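Local coordinates for protein glycoside Hydrolase (Bacteroides uniformis, PDB 5TA0) that probably hydrolyses agarose-type galactans, binding the glycan chain in a pocket of its catalytic barrel domain, at residues V528-L536 / V546-K554; T555-L566 / H631-F642. One frame throughout, in Å; residues are numbered along the deposited sequence. Where two conformers were deposited one is given.

Both contacts lie in the C-terminal part of the chain and reach the same five-stranded sheet. Contact 1 (528-536 / 546-554) joins that sheet to a second one. Contact 2 (555-566 / 631-642) is a strand pair inside it. Their centres are about 9 Å apart. Strands 523-538 and 631-642 are neighbours, with probable hydrogen bonds of 2.8 Å from Y530 N to M637 O and from I639 N to V528 O. D305 of helix 298-315 ties the two together, pairing with K529 of contact 1 and R563 of contact 2. No residue of either contact lines the glycan pocket, which is built from residues between 52 and 387. The side chain of S633 is about 13 Å from a calcium ion.

Contact 1: residues V528-L536 / V546-K554; sequences VKYYATDYL and VFNINNVKK. With EDO (1,2-ethanediol), chain I.
The Y530 ring lies over V552, with V552 CA 4.0 Å from the ring centroid and 23° off the ring normal. This is a CH-pi contact, displaced toward the rim. The V552 methyls extend the cover, CG2 near Y530 CG and CG1 near CE2. Y530 has CG anti to its carbonyl carbon (chi1 -66°), which carries the ring along 551-553 and brings its hydroxyl to the next peptide. There K553 N donates to Y530 OH at 3.1 Å in a fairly straight bond. Water 1 also bridges Y530 OH and K553 O, so the hydroxyl is held by K553 twice, directly by its N and through water by its O. At the other end of the side chain, I549 CG2 packs against Y530 CB at 3.5 Å.

A532 CB lies 4.0 Å from I549 CG1. A532 CA also makes a CA-H...O contact with N548 O. That oxygen is the acceptor of the one direct backbone hydrogen bond here, from T533 N at 3.0 Å. Water 2 joins Y531 O, N548 O and N550 N. Waters 3 and 4 both meet T533 OG1 and pass on to N548 N and N548 OD1. F547 turns its ring edge to D534 O, 3.8 Å from CD2.

Y531 takes the opposite side, packing on helix 298-315 and bonding E308 through its hydroxyl. Strand 528-531 belongs to the five-stranded sheet, and 546-549 to a four-stranded one that includes 619-624. Their axes come within 7.5 Å at 136°, and the chain passes from one sheet to the other between them. Two sheets packed through such apolar side chains are consistent with a beta-sandwich.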
loop_
_atom_site.group_PDB
_atom_site.type_symbol
_atom_site.label_atom_id
_atom_site.label_comp_id
_atom_site.label_asym_id
_atom_site.label_seq_id
_atom_site.Cartn_x
_atom_site.Cartn_y
_atom_site.Cartn_z
ATOM N N VAL A 528 -1.779 6.276 -19.779
ATOM C CA VAL A 528 -3.007 5.484 -19.753
ATOM C C VAL A 528 -2.612 4.017 -19.701
ATOM O O VAL A 528 -1.709 3.577 -20.432
ATOM C CB VAL A 528 -3.936 5.786 -20.964
ATOM C CG1 VAL A 528 -5.245 5.062 -20.833
ATOM C CG2 VAL A 528 -4.249 7.281 -21.053
ATOM N N LYS A 529 -3.286 3.254 -18.853
ATOM C CA LYS A 529 -3.051 1.815 -18.703
ATOM C C LYS A 529 -4.207 1.040 -19.308
ATOM O O LYS A 529 -5.385 1.323 -19.010
ATOM C CB LYS A 529 -2.876 1.475 -17.236
ATOM C CG LYS A 529 -2.446 0.059 -16.986
ATOM C CD LYS A 529 -2.087 -0.112 -15.530
ATOM C CE LYS A 529 -1.599 -1.510 -15.229
ATOM N NZ LYS A 529 -1.113 -1.557 -13.826
ATOM N N TYR A 530 -3.874 0.062 -20.152
ATOM C CA TYR A 530 -4.854 -0.729 -20.890
ATOM C C TYR A 530 -4.747 -2.194 -20.505
ATOM O O TYR A 530 -3.651 -2.694 -20.252
ATOM C CB TYR A 530 -4.666 -0.550 -22.390
ATOM C CG TYR A 530 -4.963 0.834 -22.890
ATOM C CD1 TYR A 530 -6.250 1.203 -23.257
ATOM C CD2 TYR A 530 -3.961 1.784 -23.003
ATOM C CE1 TYR A 530 -6.541 2.490 -23.696
ATOM C CE2 TYR A 530 -4.241 3.068 -23.478
ATOM C CZ TYR A 530 -5.526 3.417 -23.803
ATOM O OH TYR A 530 -5.806 4.684 -24.283
ATOM N N TYR A 531 -5.896 -2.860 -20.471
ATOM C CA TYR A 531 -5.987 -4.250 -20.046
ATOM C C TYR A 531 -6.318 -5.140 -21.232
ATOM O O TYR A 531 -6.889 -4.684 -22.213
ATOM C CB TYR A 531 -7.046 -4.368 -18.942
ATOM C CG TYR A 531 -6.655 -3.545 -17.747
ATOM C CD1 TYR A 531 -5.839 -4.071 -16.758
ATOM C CD2 TYR A 531 -7.039 -2.222 -17.648
ATOM C CE1 TYR A 531 -5.405 -3.288 -15.684
ATOM C CE2 TYR A 531 -6.637 -1.434 -16.574
ATOM C CZ TYR A 531 -5.826 -1.985 -15.596
ATOM O OH TYR A 531 -5.378 -1.199 -14.537
ATOM N N ALA A 532 -5.943 -6.396 -21.140
ATOM C CA ALA A 532 -6.251 -7.384 -22.180
ATOM C C ALA A 532 -7.674 -7.914 -22.026
ATOM O O ALA A 532 -8.346 -7.749 -20.997
ATOM C CB ALA A 532 -5.258 -8.524 -22.118
ATOM N N THR A 533 -8.150 -8.600 -23.062
ATOM C CA THR A 533 -9.461 -9.196 -23.024
ATOM C C THR A 533 -9.551 -10.446 -22.158
ATOM O O THR A 533 -10.631 -10.838 -21.789
ATOM C CB THR A 533 -9.971 -9.578 -24.422
ATOM O OG1 THR A 533 -9.090 -10.546 -25.003
ATOM C CG2 THR A 533 -10.033 -8.340 -25.347
ATOM N N ASP A 534 -8.416 -11.069 -21.854
ATOM C CA ASP A 534 -8.388 -12.312 -21.090
ATOM C C ASP A 534 -7.109 -12.341 -20.255
ATOM O O ASP A 534 -6.276 -11.448 -20.358
ATOM C CB ASP A 534 -8.441 -13.511 -22.061
ATOM C CG ASP A 534 -9.054 -14.753 -21.465
ATOM O OD1 ASP A 534 -9.229 -14.861 -20.236
ATOM O OD2 ASP A 534 -9.386 -15.651 -22.286
ATOM N N TYR A 535 -6.941 -13.392 -19.458
ATOM C CA TYR A 535 -5.841 -13.476 -18.515
ATOM C C TYR A 535 -5.589 -14.940 -18.135
ATOM O O TYR A 535 -6.327 -15.822 -18.576
ATOM C CB TYR A 535 -6.157 -12.595 -17.280
ATOM C CG TYR A 535 -6.928 -13.271 -16.170
ATOM C CD1 TYR A 535 -6.511 -13.163 -14.834
ATOM C CD2 TYR A 535 -8.077 -14.025 -16.444
ATOM C CE1 TYR A 535 -7.199 -13.821 -13.818
ATOM C CE2 TYR A 535 -8.779 -14.665 -15.435
ATOM C CZ TYR A 535 -8.327 -14.559 -14.112
ATOM O OH TYR A 535 -9.018 -15.215 -13.105
ATOM N N LEU A 536 -4.533 -15.170 -17.362
ATOM C CA LEU A 536 -4.279 -16.456 -16.670
ATOM C C LEU A 536 -4.274 -17.664 -17.611
ATOM O O LEU A 536 -5.206 -18.479 -17.608
ATOM C CB LEU A 536 -5.259 -16.643 -15.500
ATOM C CG LEU A 536 -4.926 -17.807 -14.533
ATOM C CD1 LEU A 536 -3.503 -17.758 -14.007
ATOM C CD2 LEU A 536 -5.929 -17.786 -13.396
ATOM N N VAL A 546 -1.852 -15.908 -27.170
ATOM C CA VAL A 546 -2.234 -14.655 -27.817
ATOM C C VAL A 546 -3.122 -13.855 -26.886
ATOM O O VAL A 546 -4.104 -14.381 -26.374
ATOM C CB VAL A 546 -2.990 -14.909 -29.138
ATOM C CG1 VAL A 546 -3.392 -13.595 -29.795
ATOM C CG2 VAL A 546 -2.122 -15.753 -30.076
ATOM N N PHE A 547 -2.756 -12.593 -26.675
ATOM C CA PHE A 547 -3.535 -11.631 -25.891
ATOM C C PHE A 547 -3.869 -10.441 -26.775
ATOM O O PHE A 547 -3.115 -10.105 -27.705
ATOM C CB PHE A 547 -2.741 -11.146 -24.681
ATOM C CG PHE A 547 -2.500 -12.212 -23.663
ATOM C CD1 PHE A 547 -1.438 -13.097 -23.806
ATOM C CD2 PHE A 547 -3.349 -12.370 -22.575
ATOM C CE1 PHE A 547 -1.218 -14.107 -22.879
ATOM C CE2 PHE A 547 -3.122 -13.379 -21.645
ATOM C CZ PHE A 547 -2.068 -14.249 -21.804
ATOM N N ASN A 548 -4.995 -9.812 -26.492
ATOM C CA ASN A 548 -5.471 -8.662 -27.247
ATOM C C ASN A 548 -5.717 -7.483 -26.328
ATOM O O ASN A 548 -6.426 -7.626 -25.335
ATOM C CB ASN A 548 -6.773 -9.014 -27.962
ATOM C CG ASN A 548 -6.585 -10.085 -29.009
ATOM O OD1 ASN A 548 -6.893 -11.252 -28.775
ATOM N ND2 ASN A 548 -6.035 -9.705 -30.133
ATOM N N ILE A 549 -5.154 -6.324 -26.684
ATOM C CA ILE A 549 -5.331 -5.080 -25.937
ATOM C C ILE A 549 -5.871 -4.069 -26.933
ATOM O O ILE A 549 -5.141 -3.635 -27.843
ATOM C CB ILE A 549 -4.033 -4.605 -25.273
ATOM C CG1 ILE A 549 -3.517 -5.656 -24.276
ATOM C CG2 ILE A 549 -4.262 -3.267 -24.567
ATOM C CD1 ILE A 549 -2.255 -5.273 -23.533
ATOM N N ASN A 550 -7.127 -3.678 -26.739
ATOM C CA ASN A 550 -7.888 -2.915 -27.725
ATOM C C ASN A 550 -8.345 -1.539 -27.252
ATOM O O ASN A 550 -8.321 -1.227 -26.061
ATOM C CB ASN A 550 -9.106 -3.759 -28.143
ATOM C CG ASN A 550 -8.724 -5.081 -28.778
ATOM O OD1 ASN A 550 -7.689 -5.203 -29.440
ATOM N ND2 ASN A 550 -9.571 -6.101 -28.558
ATOM N N ASN A 551 -8.785 -0.702 -28.201
ATOM C CA ASN A 551 -9.190 0.684 -27.975
ATOM C C ASN A 551 -8.069 1.552 -27.374
ATOM O O ASN A 551 -8.332 2.464 -26.602
ATOM C CB ASN A 551 -10.480 0.773 -27.120
ATOM C CG ASN A 551 -11.749 1.027 -27.934
ATOM O OD1 ASN A 551 -11.752 1.631 -29.035
ATOM N ND2 ASN A 551 -12.867 0.640 -27.349
ATOM N N VAL A 552 -6.824 1.258 -27.754
ATOM C CA VAL A 552 -5.679 2.044 -27.311
ATOM C C VAL A 552 -5.641 3.353 -28.092
ATOM O O VAL A 552 -5.709 3.357 -29.311
ATOM C CB VAL A 552 -4.367 1.273 -27.521
ATOM C CG1 VAL A 552 -3.143 2.155 -27.255
ATOM C CG2 VAL A 552 -4.347 0.011 -26.653
ATOM N N LYS A 553 -5.556 4.454 -27.368
ATOM C CA LYS A 553 -5.528 5.775 -27.975
ATOM C C LYS A 553 -4.081 6.218 -28.146
ATOM O O LYS A 553 -3.319 6.283 -27.187
ATOM C CB LYS A 553 -6.338 6.754 -27.122
ATOM C CG LYS A 553 -7.745 6.276 -26.753
ATOM C CD LYS A 553 -8.646 5.838 -27.921
ATOM C CE LYS A 553 -8.754 6.904 -29.017
ATOM N NZ LYS A 553 -9.843 6.696 -30.022
ATOM N N LYS A 554 -3.673 6.421 -29.385
ATOM C CA LYS A 554 -2.360 6.975 -29.672
ATOM C C LYS A 554 -2.443 8.428 -30.102
ATOM O O LYS A 554 -3.493 8.911 -30.546
ATOM C CB LYS A 554 -1.664 6.163 -30.756
ATOM C CG LYS A 554 -1.309 4.738 -30.347
ATOM C CD LYS A 554 -0.617 4.009 -31.482
ATOM C CE LYS A 554 0.793 4.542 -31.725
ATOM N NZ LYS A 554 1.325 4.050 -33.021
HETATM C C1 EDO I . -13.788 -8.685 -21.426
HETATM O O1 EDO I . -12.495 -8.774 -20.834
HETATM C C2 EDO I . -13.798 -7.510 -22.381
HETATM O O2 EDO I . -12.656 -7.565 -23.235
HETATM O O HOH W 1 -3.722 6.338 -24.399
HETATM O O HOH W 2 -8.380 -5.162 -24.578
HETATM O O HOH W 3 -6.501 -11.143 -24.378
HETATM O O HOH W 4 -9.854 -11.150 -27.655
#

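Contact 2: residues T555-L566 / H631-F642. With EDO (1,2-ethanediol), chain Q.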
loop_
_atom_site.group_PDB
_atom_site.type_symbol
_atom_site.label_atom_id
_atom_site.label_comp_id
_atom_site.label_asym_id
_atom_site.label_seq_id
_atom_site.Cartn_x
_atom_site.Cartn_y
_atom_site.Cartn_z
ATOM N N THR A 555 -1.318 9.119 -29.922
ATOM C CA THR A 555 -1.098 10.487 -30.389
ATOM C C THR A 555 0.149 10.452 -31.272
ATOM O O THR A 555 0.692 9.383 -31.551
ATOM C CB THR A 555 -0.914 11.440 -29.203
ATOM O OG1 THR A 555 0.115 10.972 -28.330
ATOM C CG2 THR A 555 -2.206 11.547 -28.384
ATOM N N GLU A 556 0.582 11.599 -31.772
ATOM C CA GLU A 556 1.729 11.617 -32.682
ATOM C C GLU A 556 3.016 11.126 -32.023
ATOM O O GLU A 556 3.784 10.370 -32.632
ATOM C CB GLU A 556 1.970 13.021 -33.225
ATOM C CG GLU A 556 3.010 13.046 -34.344
ATOM C CD GLU A 556 3.098 14.375 -35.071
ATOM O OE1 GLU A 556 2.391 15.335 -34.695
ATOM O OE2 GLU A 556 3.911 14.456 -36.032
ATOM N N TYR A 557 3.240 11.568 -30.798
ATOM C CA TYR A 557 4.436 11.247 -30.030
ATOM C C TYR A 557 4.055 10.534 -28.744
ATOM O O TYR A 557 3.170 11.003 -28.000
ATOM C CB TYR A 557 5.200 12.529 -29.704
ATOM C CG TYR A 557 5.637 13.276 -30.950
ATOM C CD1 TYR A 557 6.690 12.801 -31.722
ATOM C CD2 TYR A 557 4.957 14.410 -31.384
ATOM C CE1 TYR A 557 7.090 13.462 -32.874
ATOM C CE2 TYR A 557 5.347 15.075 -32.545
ATOM C CZ TYR A 557 6.406 14.580 -33.278
ATOM O OH TYR A 557 6.832 15.208 -34.429
ATOM N N GLY A 558 4.758 9.449 -28.453
ATOM C CA GLY A 558 4.470 8.659 -27.267
ATOM C C GLY A 558 5.502 7.580 -27.036
ATOM O O GLY A 558 6.393 7.335 -27.875
ATOM N N GLU A 559 5.384 6.936 -25.876
ATOM C CA GLU A 559 6.187 5.763 -25.523
ATOM C C GLU A 559 5.277 4.723 -24.891
ATOM O O GLU A 559 4.116 5.015 -24.576
ATOM C CB GLU A 559 7.326 6.160 -24.581
ATOM C CG GLU A 559 8.382 6.990 -25.310
ATOM C CD GLU A 559 9.443 7.601 -24.432
ATOM O OE1 GLU A 559 9.357 7.528 -23.188
ATOM O OE2 GLU A 559 10.363 8.222 -25.026
ATOM N N ALA A 560 5.783 3.515 -24.734
ATOM C CA ALA A 560 4.957 2.431 -24.244
ATOM C C ALA A 560 5.755 1.334 -23.575
ATOM O O ALA A 560 6.910 1.083 -23.908
ATOM C CB ALA A 560 4.143 1.841 -25.371
ATOM N N VAL A 561 5.074 0.661 -22.641
ATOM C CA VAL A 561 5.615 -0.467 -21.893
ATOM C C VAL A 561 4.599 -1.586 -21.815
ATOM O O VAL A 561 3.476 -1.376 -21.307
ATOM C CB VAL A 561 6.023 -0.050 -20.467
ATOM C CG1 VAL A 561 6.539 -1.279 -19.672
ATOM C CG2 VAL A 561 7.052 1.063 -20.493
ATOM N N ILE A 562 4.983 -2.784 -22.260
ATOM C CA ILE A 562 4.146 -3.963 -22.103
ATOM C C ILE A 562 4.539 -4.624 -20.797
ATOM O O ILE A 562 5.726 -4.719 -20.457
ATOM C CB ILE A 562 4.259 -4.903 -23.335
ATOM C CG1 ILE A 562 3.483 -4.275 -24.491
ATOM C CG2 ILE A 562 3.758 -6.307 -23.006
ATOM C CD1 ILE A 562 3.747 -4.928 -25.828
ATOM N N ARG A 563 3.527 -5.083 -20.065
ATOM C CA ARG A 563 3.690 -5.599 -18.699
ATOM C C ARG A 563 3.302 -7.082 -18.667
ATOM O O ARG A 563 2.118 -7.411 -18.681
ATOM C CB ARG A 563 2.817 -4.783 -17.739
ATOM C CG ARG A 563 3.092 -3.277 -17.741
ATOM C CD ARG A 563 2.019 -2.520 -16.972
ATOM N NE ARG A 563 2.002 -2.977 -15.583
ATOM C CZ ARG A 563 2.857 -2.599 -14.633
ATOM N NH1 ARG A 563 3.727 -1.606 -14.833
ATOM N NH2 ARG A 563 2.835 -3.182 -13.442
ATOM N N LEU A 564 4.302 -7.968 -18.648
ATOM C CA LEU A 564 4.081 -9.402 -18.713
ATOM C C LEU A 564 4.119 -10.010 -17.334
ATOM O O LEU A 564 5.184 -10.158 -16.760
ATOM C CB LEU A 564 5.139 -10.087 -19.589
ATOM C CG LEU A 564 5.288 -9.540 -20.989
ATOM C CD1 LEU A 564 6.396 -10.326 -21.696
ATOM C CD2 LEU A 564 3.991 -9.634 -21.777
ATOM N N GLY A 565 2.950 -10.316 -16.765
ATOM C CA GLY A 565 2.941 -11.014 -15.469
ATOM C C GLY A 565 3.208 -12.494 -15.714
ATOM O O GLY A 565 2.425 -13.140 -16.417
ATOM N N LEU A 566 4.283 -13.016 -15.106
ATOM C CA LEU A 566 4.673 -14.429 -15.284
ATOM C C LEU A 566 4.763 -15.084 -13.919
ATOM O O LEU A 566 5.372 -14.530 -13.012
ATOM C CB LEU A 566 6.021 -14.535 -15.993
ATOM C CG LEU A 566 6.149 -13.871 -17.358
ATOM C CD1 LEU A 566 7.542 -14.140 -17.911
ATOM C CD2 LEU A 566 5.067 -14.346 -18.312
ATOM N N HIS A 631 2.283 -20.100 -15.731
ATOM C CA HIS A 631 1.244 -19.284 -16.347
ATOM C C HIS A 631 1.736 -17.911 -16.715
ATOM O O HIS A 631 2.641 -17.369 -16.074
ATOM C CB HIS A 631 0.078 -19.069 -15.369
ATOM C CG HIS A 631 -0.700 -20.303 -15.040
ATOM N ND1 HIS A 631 -0.271 -21.230 -14.111
ATOM C CD2 HIS A 631 -1.899 -20.739 -15.482
ATOM C CE1 HIS A 631 -1.176 -22.189 -14.010
ATOM N NE2 HIS A 631 -2.164 -21.927 -14.838
ATOM N N VAL A 632 1.112 -17.358 -17.741
ATOM C CA VAL A 632 1.075 -15.898 -17.927
ATOM C C VAL A 632 -0.155 -15.429 -17.156
ATOM O O VAL A 632 -1.280 -15.769 -17.511
ATOM C CB VAL A 632 0.951 -15.518 -19.409
ATOM C CG1 VAL A 632 0.898 -14.009 -19.566
ATOM C CG2 VAL A 632 2.104 -16.121 -20.214
ATOM N N SER A 633 0.075 -14.691 -16.061
ATOM C CA SER A 633 -1.020 -14.229 -15.217
ATOM C C SER A 633 -1.791 -13.086 -15.884
ATOM O O SER A 633 -3.008 -13.135 -15.975
ATOM C CB SER A 633 -0.518 -13.817 -13.834
ATOM O OG SER A 633 0.542 -12.912 -13.930
ATOM N N THR A 634 -1.057 -12.076 -16.361
ATOM C CA THR A 634 -1.660 -10.899 -16.997
ATOM C C THR A 634 -0.754 -10.362 -18.083
ATOM O O THR A 634 0.474 -10.479 -17.999
ATOM C CB THR A 634 -1.930 -9.752 -15.982
ATOM O OG1 THR A 634 -0.712 -9.351 -15.368
ATOM C CG2 THR A 634 -2.934 -10.161 -14.925
ATOM N N VAL A 635 -1.380 -9.739 -19.079
ATOM C CA VAL A 635 -0.705 -8.884 -20.036
ATOM C C VAL A 635 -1.460 -7.571 -20.068
ATOM O O VAL A 635 -2.646 -7.542 -20.371
ATOM C CB VAL A 635 -0.640 -9.520 -21.437
ATOM C CG1 VAL A 635 0.040 -8.569 -22.404
ATOM C CG2 VAL A 635 0.092 -10.860 -21.370
ATOM N N THR A 636 -0.765 -6.506 -19.660
ATOM C CA THR A 636 -1.324 -5.144 -19.680
ATOM C C THR A 636 -0.319 -4.222 -20.335
ATOM O O THR A 636 0.796 -4.613 -20.635
ATOM C CB THR A 636 -1.722 -4.673 -18.264
ATOM O OG1 THR A 636 -0.557 -4.556 -17.429
ATOM C CG2 THR A 636 -2.704 -5.645 -17.627
ATOM N N MET A 637 -0.704 -2.975 -20.562
ATOM C CA MET A 637 0.188 -2.041 -21.283
ATOM C C MET A 637 -0.006 -0.626 -20.780
ATOM O O MET A 637 -1.121 -0.153 -20.657
ATOM C CB MET A 637 -0.070 -2.123 -22.782
ATOM C CG MET A 637 0.857 -1.258 -23.625
ATOM S SD MET A 637 0.858 -1.724 -25.374
ATOM C CE MET A 637 -0.813 -1.246 -25.806
ATOM N N GLN A 638 1.093 0.057 -20.515
ATOM C CA GLN A 638 1.092 1.505 -20.266
ATOM C C GLN A 638 1.486 2.252 -21.528
ATOM O O GLN A 638 2.474 1.912 -22.182
ATOM C CB GLN A 638 2.079 1.875 -19.163
ATOM C CG GLN A 638 1.656 1.412 -17.780
ATOM C CD GLN A 638 2.843 1.350 -16.870
ATOM O OE1 GLN A 638 3.645 0.416 -16.981
ATOM N NE2 GLN A 638 2.992 2.331 -15.987
ATOM N N ILE A 639 0.690 3.251 -21.860
ATOM C CA ILE A 639 0.941 4.174 -22.976
ATOM C C ILE A 639 1.219 5.544 -22.368
ATOM O O ILE A 639 0.490 5.977 -21.475
ATOM C CB ILE A 639 -0.310 4.226 -23.892
ATOM C CG1 ILE A 639 -0.572 2.844 -24.506
ATOM C CG2 ILE A 639 -0.190 5.281 -24.984
ATOM C CD1 ILE A 639 0.496 2.334 -25.437
ATOM N N PHE A 640 2.263 6.225 -22.857
ATOM C CA PHE A 640 2.640 7.551 -22.389
ATOM C C PHE A 640 2.576 8.487 -23.584
ATOM O O PHE A 640 3.442 8.421 -24.448
ATOM C CB PHE A 640 4.053 7.526 -21.821
ATOM C CG PHE A 640 4.217 6.568 -20.668
ATOM C CD1 PHE A 640 3.961 6.986 -19.363
ATOM C CD2 PHE A 640 4.612 5.269 -20.879
ATOM C CE1 PHE A 640 4.099 6.116 -18.293
ATOM C CE2 PHE A 640 4.757 4.388 -19.799
ATOM C CZ PHE A 640 4.487 4.822 -18.513
ATOM N N ASN A 641 1.514 9.289 -23.663
ATOM C CA ASN A 641 1.296 10.193 -24.796
ATOM C C ASN A 641 1.762 11.607 -24.485
ATOM O O ASN A 641 1.454 12.146 -23.426
ATOM C CB ASN A 641 -0.186 10.186 -25.169
ATOM C CG ASN A 641 -0.599 8.903 -25.862
ATOM O OD1 ASN A 641 0.250 8.097 -26.238
ATOM N ND2 ASN A 641 -1.893 8.725 -26.060
ATOM N N PHE A 642 2.469 12.214 -25.433
ATOM C CA PHE A 642 3.072 13.518 -25.235
ATOM C C PHE A 642 2.243 14.634 -25.883
ATOM O O PHE A 642 1.528 14.406 -26.883
ATOM C CB PHE A 642 4.496 13.523 -25.800
ATOM C CG PHE A 642 5.371 12.394 -25.309
ATOM C CD1 PHE A 642 5.163 11.802 -24.069
ATOM C CD2 PHE A 642 6.420 11.946 -26.085
ATOM C CE1 PHE A 642 5.988 10.788 -23.626
ATOM C CE2 PHE A 642 7.243 10.923 -25.647
ATOM C CZ PHE A 642 7.030 10.345 -24.412
HETATM C C1 EDO Q . -1.480 13.821 -24.843
HETATM O O1 EDO Q . -1.054 14.436 -26.062
HETATM C C2 EDO Q . -0.984 14.674 -23.692
HETATM O O2 EDO Q . -1.602 15.954 -23.827
HETATM O O HOH W 5 1.768 13.753 -29.655
HETATM O O HOH W 6 0.423 -7.136 -16.353
#
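This is an antiparallel strand pair, 558-566 with 631-642, inside the five-stranded sheet. Backbone bonds run in a regular ladder from F642 N to Y557 O, at 2.9 Å, down to R563 and T636. Beyond T636 the pairing turns irregular: G565 N bonds T634 O, and S633 N bonds G565 O. In one of its two conformers, the F642 ring lies over G558 CA, 4.0 Å from its centroid, with E559 CD at its edge. E559 OE2 forms a salt bridge with R647.

R563 bends at chi3 (61°), bringing NH1 3.0 Å from Q638 OE1. This donor stands well above the amide plane, and the guanidinium is turned 77° against it. T636 OG1 lies in plane at the guanidinium edge, 3.5 Å from R563 NE. R563 NH2 pairs with E301 and NE with D305, while Q638 NE2 bonds E527. A leucine here would probably leave Q638 OE1 without this donor and E301 without this salt bridge, and D305 would keep K529.

On the other face, L564 and V635 lie side by side, as do L566 and V632. Helix 298-315 covers the R563, T634 and T636 face. Strand 602-609 flanks 558-568, and strand 523-538 flanks 631-642.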